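Local structure of uncharacterized protein (Burkholderia cenocepacia, 6ANS) at residues 153-157 and 158-162; 323-327 and 328-332. The protein is of unknown function but belongs to the DUF1214 family, contains two DUF1214 regions and binds a sodium ion in the crystal. One frame throughout, in Å; residues are numbered along the deposited sequence.

Interaction 1. Residues 153-157 and 158-162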
loop_
_atom_site.group_PDB
_atom_site.type_symbol
_atom_site.label_atom_id
_atom_site.label_comp_id
_atom_site.label_asym_id
_atom_site.label_seq_id
_atom_site.Cartn_x
_atom_site.Cartn_y
_atom_site.Cartn_z
ATOM N N GLY A 153 -9.450 -5.130 24.602
ATOM C CA GLY A 153 -10.476 -6.148 24.421
ATOM C C GLY A 153 -9.957 -7.217 23.487
ATOM O O GLY A 153 -8.951 -7.034 22.794
ATOM N N PHE A 154 -10.659 -8.346 23.468
ATOM C CA PHE A 154 -10.178 -9.483 22.706
ATOM C C PHE A 154 -11.330 -10.430 22.405
ATOM O O PHE A 154 -12.191 -10.654 23.251
ATOM C CB PHE A 154 -9.061 -10.234 23.449
ATOM C CG PHE A 154 -8.492 -11.367 22.655
ATOM C CD1 PHE A 154 -7.538 -11.128 21.670
ATOM C CD2 PHE A 154 -8.932 -12.669 22.864
ATOM C CE1 PHE A 154 -7.016 -12.179 20.910
ATOM C CE2 PHE A 154 -8.419 -13.716 22.123
ATOM C CZ PHE A 154 -7.455 -13.473 21.137
ATOM N N LEU A 155 -11.337 -10.975 21.192
ATOM C CA LEU A 155 -12.328 -11.974 20.813
ATOM C C LEU A 155 -11.705 -12.912 19.792
ATOM O O LEU A 155 -11.103 -12.452 18.817
ATOM C CB LEU A 155 -13.580 -11.306 20.232
ATOM C CG LEU A 155 -14.699 -12.162 19.659
ATOM C CD1 LEU A 155 -15.368 -12.961 20.751
ATOM C CD2 LEU A 155 -15.722 -11.292 18.938
ATOM N N ASP A 156 -11.815 -14.213 20.049
ATOM C CA ASP A 156 -11.381 -15.259 19.126
ATOM C C ASP A 156 -12.500 -16.298 19.038
ATOM O O ASP A 156 -13.644 -16.047 19.444
ATOM C CB ASP A 156 -10.034 -15.863 19.547
ATOM C CG ASP A 156 -10.098 -16.615 20.871
ATOM O OD1 ASP A 156 -11.194 -16.778 21.451
ATOM O OD2 ASP A 156 -9.022 -17.051 21.338
ATOM N N ALA A 157 -12.171 -17.496 18.517
ATOM C CA ALA A 157 -13.178 -18.556 18.333
ATOM C C ALA A 157 -13.784 -19.025 19.653
ATOM O O ALA A 157 -14.902 -19.556 19.666
ATOM C CB ALA A 157 -12.573 -19.764 17.623
ATOM N N LYS A 158 -13.057 -18.878 20.765
ATOM C CA LYS A 158 -13.554 -19.372 22.048
ATOM C C LYS A 158 -14.888 -18.733 22.413
ATOM O O LYS A 158 -15.717 -19.359 23.088
ATOM C CB LYS A 158 -12.539 -19.100 23.157
ATOM C CG LYS A 158 -11.169 -19.707 22.971
ATOM C CD LYS A 158 -10.340 -19.491 24.233
ATOM C CE LYS A 158 -8.948 -20.068 24.078
ATOM N NZ LYS A 158 -8.274 -19.501 22.879
ATOM N N GLN A 159 -15.073 -17.455 22.070
ATOM C CA GLN A 159 -16.329 -16.767 22.329
ATOM C C GLN A 159 -17.128 -16.437 21.073
ATOM O O GLN A 159 -18.295 -16.049 21.196
ATOM C CB GLN A 159 -16.087 -15.475 23.136
ATOM C CG GLN A 159 -15.470 -15.686 24.541
ATOM C CD GLN A 159 -16.408 -16.376 25.542
ATOM O OE1 GLN A 159 -17.632 -16.314 25.419
ATOM N NE2 GLN A 159 -15.822 -17.034 26.542
ATOM N N LEU A 160 -16.566 -16.609 19.876
ATOM C CA LEU A 160 -17.262 -16.141 18.684
ATOM C C LEU A 160 -18.471 -17.007 18.361
ATOM O O LEU A 160 -18.411 -18.241 18.401
ATOM C CB LEU A 160 -16.327 -16.117 17.474
ATOM C CG LEU A 160 -16.876 -15.387 16.236
ATOM C CD1 LEU A 160 -17.240 -13.928 16.489
ATOM C CD2 LEU A 160 -15.936 -15.543 15.040
ATOM N N GLU A 161 -19.556 -16.340 17.981
ATOM C CA GLU A 161 -20.787 -16.986 17.552
ATOM C C GLU A 161 -20.952 -16.720 16.067
ATOM O O GLU A 161 -21.059 -15.559 15.652
ATOM C CB GLU A 161 -21.991 -16.450 18.329
ATOM N N ILE A 162 -20.961 -17.784 15.269
ATOM C CA ILE A 162 -21.122 -17.663 13.825
ATOM C C ILE A 162 -22.592 -17.879 13.528
ATOM O O ILE A 162 -23.191 -18.848 14.010
ATOM C CB ILE A 162 -20.251 -18.677 13.066
#

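Interaction 2. Residues 323-327 and 328-332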
loop_
_atom_site.group_PDB
_atom_site.type_symbol
_atom_site.label_atom_id
_atom_site.label_comp_id
_atom_site.label_asym_id
_atom_site.label_seq_id
_atom_site.Cartn_x
_atom_site.Cartn_y
_atom_site.Cartn_z
ATOM N N ILE A 323 11.507 -19.287 4.872
ATOM C CA ILE A 323 12.032 -18.664 6.081
ATOM C C ILE A 323 11.019 -18.767 7.215
ATOM O O ILE A 323 11.178 -18.138 8.272
ATOM C CB ILE A 323 12.457 -17.205 5.808
ATOM C CG1 ILE A 323 11.301 -16.373 5.233
ATOM C CG2 ILE A 323 13.659 -17.191 4.828
ATOM C CD1 ILE A 323 10.453 -15.657 6.281
ATOM N N CYS A 324 9.985 -19.574 7.009
ATOM C CA CYS A 324 8.972 -19.840 8.022
ATOM C C CYS A 324 8.522 -21.291 7.895
ATOM O O CYS A 324 8.244 -21.769 6.793
ATOM C CB CYS A 324 7.758 -18.916 7.882
ATOM S SG CYS A 324 6.603 -19.053 9.278
ATOM N N VAL A 325 8.427 -21.968 9.029
ATOM C CA VAL A 325 7.964 -23.347 9.126
ATOM C C VAL A 325 6.874 -23.392 10.188
ATOM O O VAL A 325 7.014 -22.766 11.247
ATOM C CB VAL A 325 9.134 -24.289 9.472
ATOM C CG1 VAL A 325 8.645 -25.518 10.133
ATOM C CG2 VAL A 325 9.882 -24.662 8.204
ATOM N N ASN A 326 5.765 -24.077 9.892
ATOM C CA ASN A 326 4.653 -24.083 10.847
ATOM C C ASN A 326 4.045 -25.466 11.068
ATOM O O ASN A 326 4.545 -26.470 10.553
ATOM C CB ASN A 326 3.570 -23.073 10.426
ATOM C CG ASN A 326 2.858 -23.452 9.133
ATOM O OD1 ASN A 326 2.690 -24.628 8.822
ATOM N ND2 ASN A 326 2.413 -22.445 8.384
ATOM N N LYS A 327 2.952 -25.513 11.839
ATOM C CA LYS A 327 2.307 -26.774 12.183
ATOM C C LYS A 327 1.911 -27.566 10.935
ATOM O O LYS A 327 1.924 -28.800 10.951
ATOM C CB LYS A 327 1.088 -26.494 13.063
ATOM C CG LYS A 327 0.215 -27.704 13.315
ATOM C CD LYS A 327 -0.798 -27.459 14.420
ATOM C CE LYS A 327 -1.533 -28.759 14.758
ATOM N NZ LYS A 327 -2.453 -28.625 15.920
ATOM N N HIS A 328 1.583 -26.870 9.848
ATOM C CA HIS A 328 1.182 -27.490 8.589
ATOM C C HIS A 328 2.362 -28.019 7.791
ATOM O O HIS A 328 2.220 -29.014 7.076
ATOM C CB HIS A 328 0.414 -26.469 7.739
ATOM C CG HIS A 328 0.251 -26.867 6.298
ATOM N ND1 HIS A 328 -0.719 -27.746 5.864
ATOM C CD2 HIS A 328 0.944 -26.497 5.191
ATOM C CE1 HIS A 328 -0.620 -27.897 4.554
ATOM N NE2 HIS A 328 0.383 -27.155 4.123
ATOM N N SER A 329 3.511 -27.346 7.848
ATOM C CA SER A 329 4.631 -27.703 6.997
ATOM C C SER A 329 5.772 -28.429 7.701
ATOM O O SER A 329 6.567 -29.082 7.021
ATOM C CB SER A 329 5.180 -26.441 6.318
ATOM O OG SER A 329 5.730 -25.580 7.291
ATOM N N ALA A 330 5.873 -28.349 9.028
ATOM C CA ALA A 330 6.954 -29.024 9.745
ATOM C C ALA A 330 6.661 -30.514 9.868
ATOM O O ALA A 330 5.660 -30.899 10.477
ATOM C CB ALA A 330 7.142 -28.409 11.127
ATOM N N ARG A 331 7.556 -31.349 9.339
ATOM C CA ARG A 331 7.468 -32.797 9.515
ATOM C C ARG A 331 8.056 -33.184 10.868
ATOM O O ARG A 331 9.163 -32.750 11.199
ATOM C CB ARG A 331 8.224 -33.547 8.409
ATOM C CG ARG A 331 7.863 -33.186 6.972
ATOM C CD ARG A 331 6.486 -33.642 6.527
ATOM N NE ARG A 331 6.232 -35.080 6.650
ATOM C CZ ARG A 331 5.072 -35.640 6.311
ATOM N NH1 ARG A 331 4.105 -34.874 5.839
ATOM N NH2 ARG A 331 4.868 -36.941 6.458
ATOM N N PRO A 332 7.354 -33.967 11.679
ATOM C CA PRO A 332 7.920 -34.389 12.961
ATOM C C PRO A 332 8.970 -35.475 12.771
ATOM O O PRO A 332 9.035 -36.150 11.742
ATOM C CB PRO A 332 6.704 -34.939 13.715
ATOM C CG PRO A 332 5.843 -35.510 12.623
ATOM C CD PRO A 332 6.017 -34.549 11.449
#

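Interaction 1. Residues 153-157 and 158-162
Asp-156 and Lys-158 are joined twice, once through a backbone amide and once through a salt bridge. Asp-156 OD2 lies 3.0 Å from Lys-158 NZ. The ammonium group meets this oxygen on its syn side, tilted 25° out of the carboxylate plane. The lysine chain runs extended as far as CE and then bends at its last torsion (chi4 56°), which turns NZ back to the acid. The other oxygen, Asp-156 OD1, accepts the N-H of Lys-158 at 2.9 Å, and here the donor stands well above the carboxylate plane. Asp-156 CG is held between its own backbone N and carbonyl carbon (chi1 66°), a torsion that brings OD1 to the backbone N-H of Lys-158. Asn-275 binds both charged ends, donating ND2 to Asp-156 OD2 and accepting from Lys-158 NZ at OD1. Three groups thus share one polar cluster, which should fix the rotation of the carboxylate.

The backbone of the turn is held less firmly. Asp-156 O takes two weak bonds, from Gln-159 N at 3.3 Å and from Leu-160 N at 3.0 Å. A further weak bond joins Leu-160 N to Ala-157 O.

Apolar contacts lie beyond. Leu-155 CD1 presses on Gln-159 CB at 3.5 Å, the two side chains crossing at about a right angle. Leu-155 CD2 meets Leu-160 CD1 at 3.9 Å, methyl to methyl, again with the chains crossed. Leu-160 also touches Asn-180, and Glu-161 O accepts a bond from Asn-180 ND2.

Strand 151-155 is an outermost strand of its antiparallel sheet, and the chain leaves it through this turn. The bond from Lys-158 N to the side chain of Asp-156, two residues back, defines an Asx turn, here laid over a single helix-like turn.

Interaction 2. Residues 323-327 and 328-332
Asn-326 and Ser-329 form the reciprocal bonds of a capping box, closed around a single helix-like turn that ends strand 324-326. Asn-326 N points at Ser-329 OG, with a distance of 3.0 Å and an almost straight bond (175°). In return, Asn-326 OD1 accepts from Ser-329 N at 3.0 Å, with the donor tilted 23° from the carbonyl plane. The same oxygen takes a second, weak bond from His-328 N, at 2.7 Å. Ser-329 OG lies between its backbone N and carbonyl carbon (chi1 66°), and this places it before the amide of Asn-326. The backbone carbonyl Asn-326 O is also shared. It receives Ala-330 N at 2.8 Å, nearly in line with the C=O bond, and more weakly Ser-329 N.

Beside these bonds, Val-325 CG1 meets Ala-330 CB at 3.4 Å, closer than usual van der Waals contact. The side-chain nitrogen Asn-326 ND2 donates to Asp-108 OD2, so both ends of the side-chain amide are held. Strand 324-326 pairs along one side with strand 303-309, where Trp-304 touches Ala-330. Val-325 packs on Leu-353 and Ala-330 on Asn-351, both in strand 351-354 of another sheet.

How the interactions relate
Interaction 1 comes first along the chain and interaction 2 well after it. Their centres are 26 Å apart and their nearest atoms about 13 Å apart, so they do not touch. They lie in different DUF1214 regions, yet hold matching places. Each follows an outermost strand of a four-stranded antiparallel sheet with strand order 1-4-2-3. Each leads on toward a mixed sheet, through strand 167-173 or strand 338-343. Asp-156 and Asn-326 seem to be equivalent: each opens its turn and accepts the N-H two residues on with its side chain. The carbonyls of Glu-161 and Arg-331 each bind an asparagine, Asn-180 and Asn-351. This agreement is consistent with two related halves, perhaps arising by duplication.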